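Maltose-binding protein MalE1 (Thermotoga maritima, PDB 6DTU) binds maltotetraose as a periplasmic binding protein and probably delivers malto-oligosaccharides for uptake across the membrane. Local coordinates at residues Leu92-Tyr97 against Val261-Phe266. Sequence-based numbering, arbitrary orientation.
Sequences LNAFSY and VGVQGF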
ATOM      1  N   LEU A  92     -10.126  -8.797   8.250  1.00 14.55           N
ATOM      2  CA  LEU A  92     -11.093  -9.580   7.489  1.00 12.83           C
ATOM      3  C   LEU A  92     -12.155  -8.680   6.868  1.00 15.50           C
ATOM      4  O   LEU A  92     -12.566  -8.899   5.719  1.00 13.13           O
ATOM      5  CB  LEU A  92     -11.766 -10.594   8.408  1.00 14.22           C
ATOM      6  CG  LEU A  92     -10.881 -11.676   9.031  1.00 14.82           C
ATOM      7  CD1 LEU A  92     -11.669 -12.420  10.073  1.00 16.09           C
ATOM      8  CD2 LEU A  92     -10.427 -12.645   7.973  1.00 16.78           C
ATOM      9  N   ASN A  93     -12.612  -7.662   7.615  1.00 14.56           N
ATOM     10  CA  ASN A  93     -13.614  -6.750   7.090  1.00 16.53           C
ATOM     11  C   ASN A  93     -13.061  -5.913   5.948  1.00 12.99           C
ATOM     12  O   ASN A  93     -13.820  -5.565   5.033  1.00 16.46           O
ATOM     13  CB  ASN A  93     -14.199  -5.869   8.197  1.00 15.75           C
ATOM     14  CG  ASN A  93     -15.066  -6.655   9.187  1.00 22.21           C
ATOM     15  OD1 ASN A  93     -15.618  -7.713   8.861  1.00 25.16           O
ATOM     16  ND2 ASN A  93     -15.182  -6.134  10.412  1.00 21.08           N
ATOM     17  N   ALA A  94     -11.755  -5.599   5.962  1.00 15.24           N
ATOM     18  CA  ALA A  94     -11.157  -4.891   4.828  1.00 14.26           C
ATOM     19  C   ALA A  94     -11.260  -5.723   3.565  1.00 14.27           C
ATOM     20  O   ALA A  94     -11.383  -5.170   2.468  1.00 14.52           O
ATOM     21  CB  ALA A  94      -9.688  -4.520   5.096  1.00 15.02           C
ATOM     22  N   PHE A  95     -11.259  -7.046   3.712  1.00 13.13           N
ATOM     23  CA  PHE A  95     -11.393  -7.958   2.584  1.00 13.62           C
ATOM     24  C   PHE A  95     -12.808  -8.481   2.405  1.00 14.71           C
ATOM     25  O   PHE A  95     -13.017  -9.464   1.681  1.00 15.60           O
ATOM     26  CB  PHE A  95     -10.387  -9.096   2.706  1.00 15.39           C
ATOM     27  CG  PHE A  95      -9.086  -8.753   2.075  1.00 11.36           C
ATOM     28  CD1 PHE A  95      -8.913  -8.939   0.716  1.00 11.66           C
ATOM     29  CD2 PHE A  95      -8.045  -8.232   2.828  1.00 14.81           C
ATOM     30  CE1 PHE A  95      -7.729  -8.604   0.101  1.00 12.47           C
ATOM     31  CE2 PHE A  95      -6.832  -7.868   2.222  1.00 13.09           C
ATOM     32  CZ  PHE A  95      -6.679  -8.062   0.845  1.00 14.43           C
ATOM     33  N   SER A  96     -13.779  -7.822   3.018  1.00 14.04           N
ATOM     34  CA  SER A  96     -15.175  -8.205   2.926  1.00 12.31           C
ATOM     35  C   SER A  96     -15.983  -7.164   2.165  1.00 13.12           C
ATOM     36  O   SER A  96     -15.679  -5.971   2.211  1.00 15.92           O
ATOM     37  CB  SER A  96     -15.740  -8.392   4.326  1.00 13.86           C
ATOM     38  OG  SER A  96     -15.074  -9.486   4.964  1.00 15.84           O
ATOM     39  N   TYR A  97     -17.007  -7.631   1.450  1.00 15.41           N
ATOM     40  CA  TYR A  97     -17.858  -6.722   0.688  1.00 16.36           C
ATOM     41  C   TYR A  97     -19.218  -7.380   0.485  1.00 18.29           C
ATOM     42  O   TYR A  97     -19.292  -8.576   0.194  1.00 18.77           O
ATOM     43  CB  TYR A  97     -17.226  -6.387  -0.672  1.00 19.39           C
ATOM     44  CG  TYR A  97     -18.022  -5.374  -1.472  1.00 17.34           C
ATOM     45  CD1 TYR A  97     -17.825  -4.007  -1.293  1.00 19.44           C
ATOM     46  CD2 TYR A  97     -19.001  -5.782  -2.374  1.00 19.05           C
ATOM     47  CE1 TYR A  97     -18.558  -3.079  -2.012  1.00 17.47           C
ATOM     48  CE2 TYR A  97     -19.737  -4.867  -3.080  1.00 21.27           C
ATOM     49  CZ  TYR A  97     -19.518  -3.527  -2.906  1.00 23.00           C
ATOM     50  OH  TYR A  97     -20.273  -2.636  -3.626  1.00 27.10           O
ATOM     51  N   VAL A 261      -4.239   3.481   5.226  1.00 15.98           N
ATOM     52  CA  VAL A 261      -3.992   2.160   5.793  1.00 13.27           C
ATOM     53  C   VAL A 261      -4.458   1.106   4.795  1.00 14.68           C
ATOM     54  O   VAL A 261      -5.576   1.192   4.271  1.00 15.70           O
ATOM     55  CB  VAL A 261      -4.646   2.011   7.176  1.00 14.63           C
ATOM     56  CG1 VAL A 261      -4.581   0.566   7.671  1.00 15.74           C
ATOM     57  CG2 VAL A 261      -3.966   2.963   8.151  1.00 16.87           C
ATOM     58  N   GLY A 262      -3.578   0.162   4.471  1.00 14.84           N
ATOM     59  CA  GLY A 262      -3.890  -0.890   3.517  1.00 13.09           C
ATOM     60  C   GLY A 262      -3.782  -2.255   4.169  1.00 12.35           C
ATOM     61  O   GLY A 262      -3.024  -2.440   5.118  1.00 15.39           O
ATOM     62  N   VAL A 263      -4.561  -3.208   3.662  1.00 10.54           N
ATOM     63  CA  VAL A 263      -4.466  -4.600   4.094  1.00 11.50           C
ATOM     64  C   VAL A 263      -4.120  -5.432   2.869  1.00 12.68           C
ATOM     65  O   VAL A 263      -4.710  -5.238   1.802  1.00 11.75           O
ATOM     66  CB  VAL A 263      -5.758  -5.085   4.786  1.00 11.92           C
ATOM     67  CG1 VAL A 263      -5.543  -6.464   5.363  1.00 13.47           C
ATOM     68  CG2 VAL A 263      -6.163  -4.100   5.890  1.00 14.62           C
ATOM     69  N   GLN A 264      -3.115  -6.298   2.996  1.00 12.44           N
ATOM     70  CA  GLN A 264      -2.657  -7.165   1.912  1.00 11.64           C
ATOM     71  C   GLN A 264      -3.170  -8.570   2.183  1.00 13.00           C
ATOM     72  O   GLN A 264      -3.222  -8.999   3.342  1.00 16.00           O
ATOM     73  CB  GLN A 264      -1.121  -7.204   1.864  1.00 10.67           C
ATOM     74  CG  GLN A 264      -0.451  -5.875   1.523  1.00 15.21           C
ATOM     75  CD  GLN A 264      -0.508  -5.571   0.044  1.00 14.80           C
ATOM     76  OE1 GLN A 264      -0.491  -6.475  -0.798  1.00 15.01           O
ATOM     77  NE2 GLN A 264      -0.561  -4.290  -0.290  1.00 11.49           N
ATOM     78  N   GLY A 265      -3.591  -9.268   1.129  1.00 12.48           N
ATOM     79  CA  GLY A 265      -4.201 -10.574   1.292  1.00 11.97           C
ATOM     80  C   GLY A 265      -4.267 -11.364   0.002  1.00 12.70           C
ATOM     81  O   GLY A 265      -3.873 -10.907  -1.071  1.00 12.51           O
ATOM     82  N   PHE A 266      -4.782 -12.576   0.146  1.00 12.92           N
ATOM     83  CA  PHE A 266      -4.875 -13.558  -0.921  1.00 13.73           C
ATOM     84  C   PHE A 266      -6.326 -13.650  -1.374  1.00 15.65           C
ATOM     85  O   PHE A 266      -7.219 -13.909  -0.558  1.00 14.61           O
ATOM     86  CB  PHE A 266      -4.434 -14.928  -0.395  1.00 12.92           C
ATOM     87  CG  PHE A 266      -2.988 -14.993   0.058  1.00 15.17           C
ATOM     88  CD1 PHE A 266      -2.006 -15.499  -0.798  1.00 12.67           C
ATOM     89  CD2 PHE A 266      -2.605 -14.570   1.333  1.00 14.44           C
ATOM     90  CE1 PHE A 266      -0.647 -15.570  -0.399  1.00 13.38           C
ATOM     91  CE2 PHE A 266      -1.245 -14.629   1.736  1.00 12.98           C
ATOM     92  CZ  PHE A 266      -0.273 -15.131   0.865  1.00 11.94           C
TER
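In the periplasmic binding protein fold of MalE1, the C-terminal end of helix 89-94 packs against strand 260-268, a strand of the mixed sheet, through F95, V263 and A94. F95 is the first residue to leave the helical conformation, and its CB points toward the strand. With chi1 at -88°, well off the staggered -60°, the far side of its ring reaches the backbone between V263 and G265. F95 CZ lies 3.3 Å from G265 N and F95 CE2 3.4 Å from V263 O; both backbone atoms approach the ring obliquely. A CB modelled on G265 would point toward F95 and fall 2.8 Å from its CZ, a clash, so the close fit of the ring relies on the missing side chain.

V263 fills the angle between the ring and the helix with its two methyls. V263 CG1, anti to the backbone N (chi1 -173°), lies in the ring plane at the edge of F95, 3.7 Å from F95 CE2, whereas V263 CG2 meets A94 CB at 3.6 Å. An alanine at F95 would probably lose the ring contacts with V263 CG1 and the G265 backbone and loosen the packing of the helix end on the strand. V66 of helix 66-71 also touches the F95 side chain.

The CB of Q264 points away from segment 92-97, and its side chain touches bound glucose units of the glycan pocket, its NE2 hydrogen-bonded to E109 OE2. Past F95 the chain turns into strand 96-97, and S96 OG donates a 2.7 Å hydrogen bond to L92 O, approaching from above the carbonyl plane.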